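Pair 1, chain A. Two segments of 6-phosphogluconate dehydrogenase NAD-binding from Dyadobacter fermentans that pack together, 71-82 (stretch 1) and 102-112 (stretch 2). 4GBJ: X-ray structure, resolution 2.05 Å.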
# COMPACT_ATOMS: atom_id res chain seq x y z
N ASP A 71 23.43 1.90 11.69
CA ASP A 71 22.70 3.08 12.14
C ASP A 71 23.56 4.35 12.17
O ASP A 71 24.75 4.31 11.90
CB ASP A 71 22.15 2.77 13.55
CG ASP A 71 23.16 2.34 14.59
OD1 ASP A 71 24.30 2.89 14.58
OD2 ASP A 71 22.81 1.51 15.45
N ASP A 72 22.93 5.47 12.56
CA ASP A 72 23.53 6.81 12.62
C ASP A 72 24.78 6.85 13.49
O ASP A 72 25.79 7.39 13.05
CB ASP A 72 22.50 7.83 13.15
CG ASP A 72 21.22 7.89 12.32
OD1 ASP A 72 20.57 6.85 12.14
OD2 ASP A 72 20.82 9.00 11.92
N ALA A 73 24.73 6.23 14.70
CA ALA A 73 25.90 6.23 15.57
C ALA A 73 27.07 5.46 14.94
O ALA A 73 28.20 5.89 15.11
CB ALA A 73 25.57 5.66 16.94
N ALA A 74 26.82 4.34 14.24
CA ALA A 74 27.89 3.60 13.59
C ALA A 74 28.59 4.47 12.49
O ALA A 74 29.81 4.44 12.38
CB ALA A 74 27.36 2.32 12.97
N VAL A 75 27.83 5.29 11.76
CA VAL A 75 28.42 6.12 10.68
C VAL A 75 29.22 7.26 11.29
O VAL A 75 30.34 7.56 10.84
CB VAL A 75 27.34 6.63 9.69
CG1 VAL A 75 27.98 7.49 8.60
CG2 VAL A 75 26.59 5.46 9.06
N GLU A 76 28.68 7.90 12.32
CA GLU A 76 29.38 9.00 12.99
C GLU A 76 30.66 8.55 13.69
O GLU A 76 31.64 9.28 13.68
CB GLU A 76 28.47 9.67 14.01
CG GLU A 76 27.33 10.45 13.38
CD GLU A 76 26.31 10.93 14.40
OE1 GLU A 76 26.66 11.01 15.60
OE2 GLU A 76 25.15 11.19 14.01
N GLU A 77 30.64 7.34 14.30
CA GLU A 77 31.82 6.78 15.01
C GLU A 77 32.94 6.51 14.02
O GLU A 77 34.12 6.68 14.33
CB GLU A 77 31.43 5.47 15.74
CG GLU A 77 32.56 4.52 16.14
CD GLU A 77 32.08 3.23 16.79
OE1 GLU A 77 30.93 2.81 16.53
OE2 GLU A 77 32.88 2.61 17.52
N LEU A 78 32.59 6.03 12.85
CA LEU A 78 33.58 5.69 11.85
C LEU A 78 34.07 6.92 11.10
O LEU A 78 35.26 7.06 10.89
CB LEU A 78 32.96 4.70 10.87
CG LEU A 78 33.93 4.07 9.90
CD1 LEU A 78 35.06 3.38 10.65
CD2 LEU A 78 33.22 3.12 8.99
N PHE A 79 33.16 7.80 10.68
CA PHE A 79 33.53 8.96 9.92
C PHE A 79 33.95 10.15 10.81
O PHE A 79 33.36 11.25 10.79
CB PHE A 79 32.42 9.32 8.92
CG PHE A 79 32.51 8.36 7.76
CD1 PHE A 79 33.32 8.63 6.68
CD2 PHE A 79 31.96 7.08 7.86
CE1 PHE A 79 33.51 7.68 5.67
CE2 PHE A 79 32.17 6.13 6.84
CZ PHE A 79 32.97 6.43 5.79
N SER A 80 35.04 9.93 11.54
CA SER A 80 35.64 10.94 12.41
C SER A 80 36.29 11.99 11.55
O SER A 80 36.54 11.74 10.38
CB SER A 80 36.68 10.27 13.30
OG SER A 80 37.72 9.74 12.49
N MSE A 81 36.64 13.14 12.13
CA MSE A 81 37.34 14.20 11.40
C MSE A 81 38.66 13.72 10.75
O MSE A 81 38.99 14.17 9.66
CB MSE A 81 37.67 15.36 12.35
CG MSE A 81 36.48 16.25 12.66
SE MSE A 81 37.20 17.92 13.53
CE MSE A 81 38.21 17.24 14.91
N GLU A 82 39.43 12.85 11.45
CA GLU A 82 40.73 12.37 10.98
C GLU A 82 40.57 11.40 9.81
O GLU A 82 41.39 11.44 8.89
CB GLU A 82 41.57 11.76 12.11
CG GLU A 82 41.09 10.40 12.61
CD GLU A 82 41.43 10.13 14.07
OE1 GLU A 82 40.49 10.02 14.89
OE2 GLU A 82 42.64 10.07 14.39
N GLU A 102 19.34 14.56 8.83
CA GLU A 102 20.16 15.43 9.67
C GLU A 102 21.57 14.86 9.87
O GLU A 102 22.53 15.63 9.84
CB GLU A 102 19.50 15.61 11.02
CG GLU A 102 20.30 16.41 12.05
CD GLU A 102 19.57 16.43 13.37
OE1 GLU A 102 19.70 15.44 14.13
OE2 GLU A 102 18.78 17.38 13.61
N THR A 103 21.69 13.54 10.10
CA THR A 103 23.02 12.95 10.27
C THR A 103 23.81 13.13 8.96
O THR A 103 24.97 13.46 8.98
CB THR A 103 22.94 11.47 10.68
OG1 THR A 103 22.29 11.40 11.94
CG2 THR A 103 24.31 10.82 10.82
N SER A 104 23.15 12.90 7.80
CA SER A 104 23.82 13.05 6.52
C SER A 104 24.27 14.46 6.25
O SER A 104 25.40 14.64 5.84
CB SER A 104 22.89 12.63 5.39
OG SER A 104 22.85 11.22 5.39
N ARG A 105 23.41 15.46 6.50
CA ARG A 105 23.74 16.87 6.28
C ARG A 105 24.88 17.30 7.19
O ARG A 105 25.73 18.04 6.75
CB ARG A 105 22.51 17.75 6.51
CG ARG A 105 21.38 17.52 5.49
CD ARG A 105 20.07 18.13 6.02
NE ARG A 105 18.98 17.96 5.06
CZ ARG A 105 17.68 17.86 5.36
NH1 ARG A 105 17.27 17.93 6.62
NH2 ARG A 105 16.79 17.69 4.39
N GLN A 106 24.91 16.81 8.45
CA GLN A 106 25.99 17.13 9.41
C GLN A 106 27.30 16.57 8.93
O GLN A 106 28.26 17.31 8.84
CB GLN A 106 25.67 16.55 10.79
CG GLN A 106 24.64 17.31 11.58
CD GLN A 106 24.29 16.56 12.86
OE1 GLN A 106 24.80 15.45 13.14
NE2 GLN A 106 23.42 17.16 13.69
N LEU A 107 27.32 15.27 8.57
CA LEU A 107 28.53 14.63 8.05
C LEU A 107 28.99 15.25 6.74
O LEU A 107 30.19 15.45 6.56
CB LEU A 107 28.32 13.12 7.87
CG LEU A 107 28.17 12.35 9.17
CD1 LEU A 107 27.59 11.00 8.91
CD2 LEU A 107 29.52 12.24 9.92
N ALA A 108 28.04 15.59 5.85
CA ALA A 108 28.39 16.23 4.56
C ALA A 108 29.09 17.52 4.75
O ALA A 108 30.01 17.88 3.98
CB ALA A 108 27.13 16.46 3.71
N GLN A 109 28.67 18.23 5.78
CA GLN A 109 29.30 19.51 6.13
C GLN A 109 30.79 19.26 6.49
O GLN A 109 31.68 19.91 5.96
CB GLN A 109 28.50 20.22 7.26
CG GLN A 109 28.26 21.72 6.97
CD GLN A 109 29.55 22.54 7.00
OE1 GLN A 109 30.12 22.82 8.07
NE2 GLN A 109 30.02 23.01 5.83
N VAL A 110 31.07 18.23 7.30
CA VAL A 110 32.43 17.90 7.74
C VAL A 110 33.29 17.48 6.54
O VAL A 110 34.45 17.86 6.47
CB VAL A 110 32.44 16.82 8.87
CG1 VAL A 110 33.88 16.42 9.25
CG2 VAL A 110 31.68 17.32 10.10
N HIS A 111 32.71 16.75 5.58
CA HIS A 111 33.44 16.34 4.38
C HIS A 111 33.91 17.57 3.59
O HIS A 111 35.03 17.59 3.14
CB HIS A 111 32.59 15.41 3.49
CG HIS A 111 32.48 14.00 3.99
ND1 HIS A 111 31.94 13.70 5.24
CD2 HIS A 111 32.80 12.83 3.37
CE1 HIS A 111 31.97 12.38 5.35
NE2 HIS A 111 32.43 11.81 4.23
N GLU A 112 33.04 18.56 3.42
CA GLU A 112 33.40 19.81 2.70
C GLU A 112 34.50 20.62 3.37
O GLU A 112 35.13 21.43 2.69
CB GLU A 112 32.17 20.72 2.53
CG GLU A 112 31.11 20.15 1.60
CD GLU A 112 31.52 19.73 0.19
OE1 GLU A 112 30.78 18.91 -0.41
OE2 GLU A 112 32.54 20.24 -0.32

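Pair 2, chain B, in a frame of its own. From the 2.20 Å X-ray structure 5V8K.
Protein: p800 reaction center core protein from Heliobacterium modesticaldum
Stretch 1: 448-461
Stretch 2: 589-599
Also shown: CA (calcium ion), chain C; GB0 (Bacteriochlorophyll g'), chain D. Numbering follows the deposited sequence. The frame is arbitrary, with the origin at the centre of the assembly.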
# COMPACT_ATOMS: atom_id res chain seq x y z
N SER B 448 -5.44 5.78 13.26
CA SER B 448 -4.86 7.02 13.77
C SER B 448 -4.03 7.73 12.73
O SER B 448 -3.73 8.92 12.89
CB SER B 448 -4.01 6.76 15.03
OG SER B 448 -2.75 6.16 14.70
N LEU B 449 -3.65 7.04 11.66
CA LEU B 449 -3.04 7.71 10.52
C LEU B 449 -3.93 8.76 9.89
O LEU B 449 -3.40 9.67 9.23
CB LEU B 449 -2.62 6.71 9.45
CG LEU B 449 -1.57 5.73 9.96
CD1 LEU B 449 -1.28 4.66 8.94
CD2 LEU B 449 -0.26 6.45 10.31
N GLN B 450 -5.27 8.67 10.04
CA GLN B 450 -6.14 9.74 9.58
C GLN B 450 -6.09 10.99 10.44
O GLN B 450 -6.67 12.02 10.06
CB GLN B 450 -7.59 9.21 9.51
CG GLN B 450 -7.78 8.20 8.44
CD GLN B 450 -7.15 8.66 7.18
OE1 GLN B 450 -6.07 8.22 6.82
NE2 GLN B 450 -7.77 9.64 6.54
N VAL B 451 -5.44 10.93 11.60
CA VAL B 451 -5.11 12.11 12.39
C VAL B 451 -3.70 12.61 12.06
O VAL B 451 -3.49 13.78 11.76
CB VAL B 451 -5.26 11.79 13.90
CG1 VAL B 451 -4.90 12.98 14.73
CG2 VAL B 451 -6.69 11.30 14.22
N ILE B 452 -2.73 11.70 12.08
CA ILE B 452 -1.33 12.07 11.96
C ILE B 452 -1.04 12.67 10.58
O ILE B 452 -0.36 13.69 10.47
CB ILE B 452 -0.44 10.86 12.27
CG1 ILE B 452 -0.60 10.51 13.76
CG2 ILE B 452 1.06 11.17 12.00
CD1 ILE B 452 -0.12 9.10 14.13
N ALA B 453 -1.53 12.05 9.51
CA ALA B 453 -1.11 12.50 8.19
C ALA B 453 -1.66 13.88 7.85
O ALA B 453 -0.85 14.78 7.55
CB ALA B 453 -1.52 11.47 7.13
N PRO B 454 -2.95 14.14 7.94
CA PRO B 454 -3.42 15.51 7.68
C PRO B 454 -2.80 16.55 8.61
O PRO B 454 -2.61 17.70 8.20
CB PRO B 454 -4.95 15.41 7.90
CG PRO B 454 -5.23 14.02 8.02
CD PRO B 454 -4.07 13.26 8.35
N ALA B 455 -2.61 16.20 9.88
CA ALA B 455 -1.97 17.13 10.80
C ALA B 455 -0.57 17.48 10.32
O ALA B 455 -0.20 18.65 10.27
CB ALA B 455 -1.93 16.53 12.19
N TRP B 456 0.20 16.48 9.89
CA TRP B 456 1.55 16.73 9.41
C TRP B 456 1.54 17.57 8.14
O TRP B 456 2.28 18.57 8.03
CB TRP B 456 2.31 15.42 9.18
CG TRP B 456 3.62 15.76 8.50
CD1 TRP B 456 3.92 15.54 7.20
CD2 TRP B 456 4.73 16.47 9.06
NE1 TRP B 456 5.15 16.08 6.90
CE2 TRP B 456 5.67 16.65 8.02
CE3 TRP B 456 5.02 16.99 10.32
CZ2 TRP B 456 6.91 17.32 8.23
CZ3 TRP B 456 6.24 17.66 10.52
CH2 TRP B 456 7.16 17.80 9.48
N PHE B 457 0.73 17.19 7.16
CA PHE B 457 0.65 17.96 5.92
C PHE B 457 0.27 19.40 6.22
O PHE B 457 0.88 20.32 5.67
CB PHE B 457 -0.32 17.31 4.94
CG PHE B 457 0.14 15.96 4.42
CD1 PHE B 457 1.45 15.75 4.01
CD2 PHE B 457 -0.74 14.88 4.39
CE1 PHE B 457 1.85 14.48 3.56
CE2 PHE B 457 -0.36 13.67 3.93
CZ PHE B 457 0.93 13.45 3.53
N TYR B 458 -0.65 19.63 7.15
CA TYR B 458 -0.99 21.01 7.50
C TYR B 458 0.20 21.74 8.12
O TYR B 458 0.54 22.86 7.72
CB TYR B 458 -2.19 21.03 8.45
CG TYR B 458 -2.51 22.41 8.92
CD1 TYR B 458 -3.24 23.27 8.14
CD2 TYR B 458 -2.09 22.85 10.16
CE1 TYR B 458 -3.52 24.57 8.55
CE2 TYR B 458 -2.38 24.14 10.59
CZ TYR B 458 -3.08 25.00 9.76
OH TYR B 458 -3.38 26.30 10.17
N ILE B 459 0.83 21.11 9.11
CA ILE B 459 1.88 21.77 9.88
C ILE B 459 3.07 22.10 8.98
O ILE B 459 3.72 23.13 9.15
CB ILE B 459 2.27 20.88 11.08
CG1 ILE B 459 1.22 21.03 12.18
CG2 ILE B 459 3.68 21.18 11.60
CD1 ILE B 459 1.31 19.95 13.25
N ASP B 460 3.36 21.26 8.01
CA ASP B 460 4.45 21.52 7.10
C ASP B 460 4.07 22.46 5.96
O ASP B 460 4.83 22.54 5.00
CB ASP B 460 4.99 20.23 6.49
CG ASP B 460 6.53 20.23 6.39
OD1 ASP B 460 7.19 20.93 7.17
OD2 ASP B 460 7.05 19.53 5.51
N GLY B 461 2.93 23.15 6.01
CA GLY B 461 2.65 24.17 5.02
C GLY B 461 2.04 23.70 3.70
O GLY B 461 2.05 24.47 2.74
N MET B 589 6.65 2.25 9.77
CA MET B 589 7.23 2.55 8.46
C MET B 589 6.52 3.74 7.79
O MET B 589 7.17 4.52 7.07
CB MET B 589 7.19 1.33 7.55
CG MET B 589 8.14 0.20 7.95
SD MET B 589 9.87 0.68 8.07
CE MET B 589 9.95 0.80 9.81
N THR B 590 5.23 3.91 8.03
CA THR B 590 4.56 5.13 7.59
C THR B 590 5.18 6.34 8.27
O THR B 590 5.49 7.35 7.62
CB THR B 590 3.07 5.05 7.91
OG1 THR B 590 2.46 3.94 7.21
CG2 THR B 590 2.42 6.32 7.50
N ILE B 591 5.41 6.25 9.58
CA ILE B 591 6.02 7.35 10.31
C ILE B 591 7.44 7.64 9.80
O ILE B 591 7.86 8.81 9.73
CB ILE B 591 6.00 7.06 11.83
CG1 ILE B 591 4.57 6.92 12.37
CG2 ILE B 591 6.69 8.18 12.60
CD1 ILE B 591 3.60 7.94 11.90
N VAL B 592 8.21 6.61 9.41
CA VAL B 592 9.56 6.83 8.86
C VAL B 592 9.48 7.69 7.61
O VAL B 592 10.30 8.59 7.39
CB VAL B 592 10.25 5.50 8.54
CG1 VAL B 592 11.43 5.72 7.59
CG2 VAL B 592 10.69 4.79 9.81
N CYS B 593 8.51 7.40 6.75
CA CYS B 593 8.34 8.14 5.51
C CYS B 593 8.02 9.60 5.81
O CYS B 593 8.61 10.52 5.21
CB CYS B 593 7.24 7.49 4.69
SG CYS B 593 7.72 5.88 3.96
N MET B 594 7.16 9.84 6.81
CA MET B 594 6.82 11.19 7.21
C MET B 594 8.01 11.88 7.85
O MET B 594 8.20 13.08 7.67
CB MET B 594 5.62 11.16 8.17
CG MET B 594 4.32 10.67 7.49
SD MET B 594 2.99 10.63 8.69
CE MET B 594 2.59 12.31 8.47
N TRP B 595 8.83 11.12 8.57
CA TRP B 595 10.07 11.65 9.11
C TRP B 595 11.00 12.15 8.00
O TRP B 595 11.58 13.22 8.12
CB TRP B 595 10.73 10.59 9.98
CG TRP B 595 11.81 11.25 10.75
CD1 TRP B 595 13.14 11.28 10.43
CD2 TRP B 595 11.64 12.05 11.91
NE1 TRP B 595 13.81 12.05 11.36
CE2 TRP B 595 12.92 12.52 12.28
CE3 TRP B 595 10.54 12.41 12.69
CZ2 TRP B 595 13.11 13.35 13.36
CZ3 TRP B 595 10.73 13.23 13.77
CH2 TRP B 595 12.01 13.69 14.11
N ALA B 596 11.10 11.43 6.89
CA ALA B 596 11.81 11.95 5.73
C ALA B 596 11.32 13.32 5.32
O ALA B 596 12.12 14.22 5.06
CB ALA B 596 11.70 10.98 4.57
N LEU B 597 10.00 13.50 5.27
CA LEU B 597 9.41 14.79 4.98
C LEU B 597 9.78 15.83 6.02
O LEU B 597 9.85 17.02 5.70
CB LEU B 597 7.86 14.70 4.88
CG LEU B 597 7.27 13.87 3.77
CD1 LEU B 597 5.77 13.73 4.00
CD2 LEU B 597 7.58 14.53 2.46
N ALA B 598 9.93 15.42 7.27
CA ALA B 598 10.35 16.34 8.33
C ALA B 598 11.83 16.70 8.29
O ALA B 598 12.24 17.68 8.92
CB ALA B 598 10.02 15.75 9.70
N MET B 599 12.63 15.96 7.52
CA MET B 599 14.07 16.20 7.44
C MET B 599 14.46 17.19 6.36
O MET B 599 15.58 17.73 6.41
CB MET B 599 14.79 14.88 7.21
CG MET B 599 14.85 14.01 8.45
SD MET B 599 15.61 14.73 9.94
CE MET B 599 17.36 14.51 9.54
CA CA C . 9.42 19.26 5.07
C1 GB0 D . -2.03 6.35 4.93
C2 GB0 D . -2.19 7.84 4.84
C3 GB0 D . -2.02 8.42 3.68
C4 GB0 D . -1.67 7.65 2.46
C5 GB0 D . -2.17 9.89 3.62
C6 GB0 D . -3.18 10.26 2.57
NB GB0 D . 4.23 4.78 -2.33
ND GB0 D . 5.37 7.93 -0.22
C10 GB0 D . -4.16 13.93 3.25
C11 GB0 D . -5.59 14.42 3.17
C12 GB0 D . -5.61 15.86 2.71
C13 GB0 D . -6.67 16.63 2.97
C14 GB0 D . -7.83 16.11 3.74
C15 GB0 D . -6.77 18.05 2.47
C1A GB0 D . 3.60 6.15 1.60
C1B GB0 D . 3.76 3.63 -1.86
C1C GB0 D . 5.81 6.88 -3.96
C1D GB0 D . 6.14 8.98 -0.35
C2A GB0 D . 3.13 5.18 2.67
C2B GB0 D . 3.74 2.72 -2.90
C2C GB0 D . 6.39 7.66 -5.08
C2D GB0 D . 6.37 10.04 0.80
C3A GB0 D . 3.39 3.86 1.99
C3B GB0 D . 4.22 3.34 -4.04
C3C GB0 D . 6.80 8.67 -4.09
C3D GB0 D . 5.52 9.30 1.62
C4A GB0 D . 3.58 4.36 0.59
C4B GB0 D . 4.57 4.63 -3.64
C4C GB0 D . 6.49 8.40 -2.76
C4D GB0 D . 4.96 8.10 1.08
C7 GB0 D . -3.27 11.76 2.54
C8 GB0 D . -4.13 12.43 3.32
C9 GB0 D . -4.98 11.69 4.30
CAA GB0 D . 1.67 5.36 3.04
CAB GB0 D . 4.27 2.60 -5.33
CAC GB0 D . 7.50 9.94 -4.39
CAD GB0 D . 5.03 9.44 2.99
CBA GB0 D . 1.29 4.48 4.23
CBB GB0 D . 4.95 2.91 -6.39
CBC GB0 D . 7.91 10.34 -5.79
CBD GB0 D . 4.14 8.27 3.28
CED GB0 D . 1.35 9.55 5.45
CGA GB0 D . -0.14 4.72 4.65
CGD GB0 D . 2.80 8.82 3.60
CHA GB0 D . 4.20 7.43 2.06
CHB GB0 D . 3.38 3.49 -0.44
CHC GB0 D . 5.20 5.64 -4.51
CHD GB0 D . 6.79 9.27 -1.63
CMA GB0 D . 4.66 3.10 2.43
CMB GB0 D . 3.20 1.34 -2.89
CMC GB0 D . 7.55 6.88 -5.71
CMD GB0 D . 7.14 11.29 0.93
NA GB0 D . 4.05 5.60 0.47
NC GB0 D . 5.83 7.24 -2.69
O1A GB0 D . -0.98 3.83 4.66
O1D GB0 D . 2.00 9.24 2.78
O2A GB0 D . -0.63 6.08 4.76
O2D GB0 D . 2.50 8.87 4.99
OBD GB0 D . 5.25 10.26 3.94
MG GB0 D . 5.03 6.21 -1.14
O HOH W 1 9.65 20.25 7.38
O HOH W 2 9.20 21.51 4.42

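Both pairs place two helical segments side by side with their chains running in nearly the same direction. The axes diverge by 7° in pair 1 and by 6° in pair 2. They approach to 10.8 Å and 11.4 Å. The central backbone superposes with an RMSD of 0.6 Å. The buried surface is also similar, 384 Å² against 439 Å².

At the start of the contact, Asp A72 matches Leu B449, and Thr A103 matches Thr B590. In pair 1 the link is polar: Thr A103 OG1 donates a hydrogen bond to Asp A72 OD2 at 2.8 Å. In pair 2 the link is apolar, with Leu B449 CD2 3.9 Å from Thr B590 CG2. The hydroxyl of Thr B590 is hydrogen-bonded elsewhere in the structure.

Val A75 matches Ile B452, and Leu A107 matches Met B594. Both members of each match are apolar. Val A75 CG1 lies 3.5 Å from Leu A107 CD1, and Ile B452 CG2 lies 3.9 Å from Met B594 SD. Leu A107 and Met B594 touch the same three matched positions, but Met B594 comes closer at two of them: its CE is 3.7 Å from Ala B453 CA and 3.2 Å from Trp B456 CB, whereas Leu A107 CD2 is 4.5 Å from Glu A76 CA and 4.1 Å from Phe A79 O. Ala B453 matches Glu A76, whose longer side chain runs out to Thr A103, with OE2 3.3 Å from CG2.

Phe A79 matches Trp B456. The CA atoms fall 0.4 Å apart, but the side-chain centres are 4.6 Å apart. Chi1 is m in Phe A79 and t in Trp B456, so the rings leave the backbone in different directions. Phe A79 packs CB against Leu A107 CD2 at 4.2 Å, and its CD1 lies 4.1 Å from His A111 NE2. Trp B456 CH2 meets Ala B598 CB at 3.5 Å. Ala B598 is the match of His A111, so a large ring packs against a small methyl here, whereas two rings meet in pair 1.

Val A110 matches Leu B597. Val A110 CG1 contacts Met A81 CG, of a selenomethionine, at 4.3 Å. Leu B597 CD1 instead contacts Phe B457 CE1 at 4.0 Å.

Pair 2 adds bound groups. The calcium ion is bound by Asp B460 OD2 and by Leu B597 O, both at 2.4 Å, so it bridges the two stretches where no direct hydrogen bond does. The bacteriochlorophyll g' also touches both: its CED is 3.8 Å from Ala B453 CB, and its OBD is 3.5 Å from Leu B597 CD1.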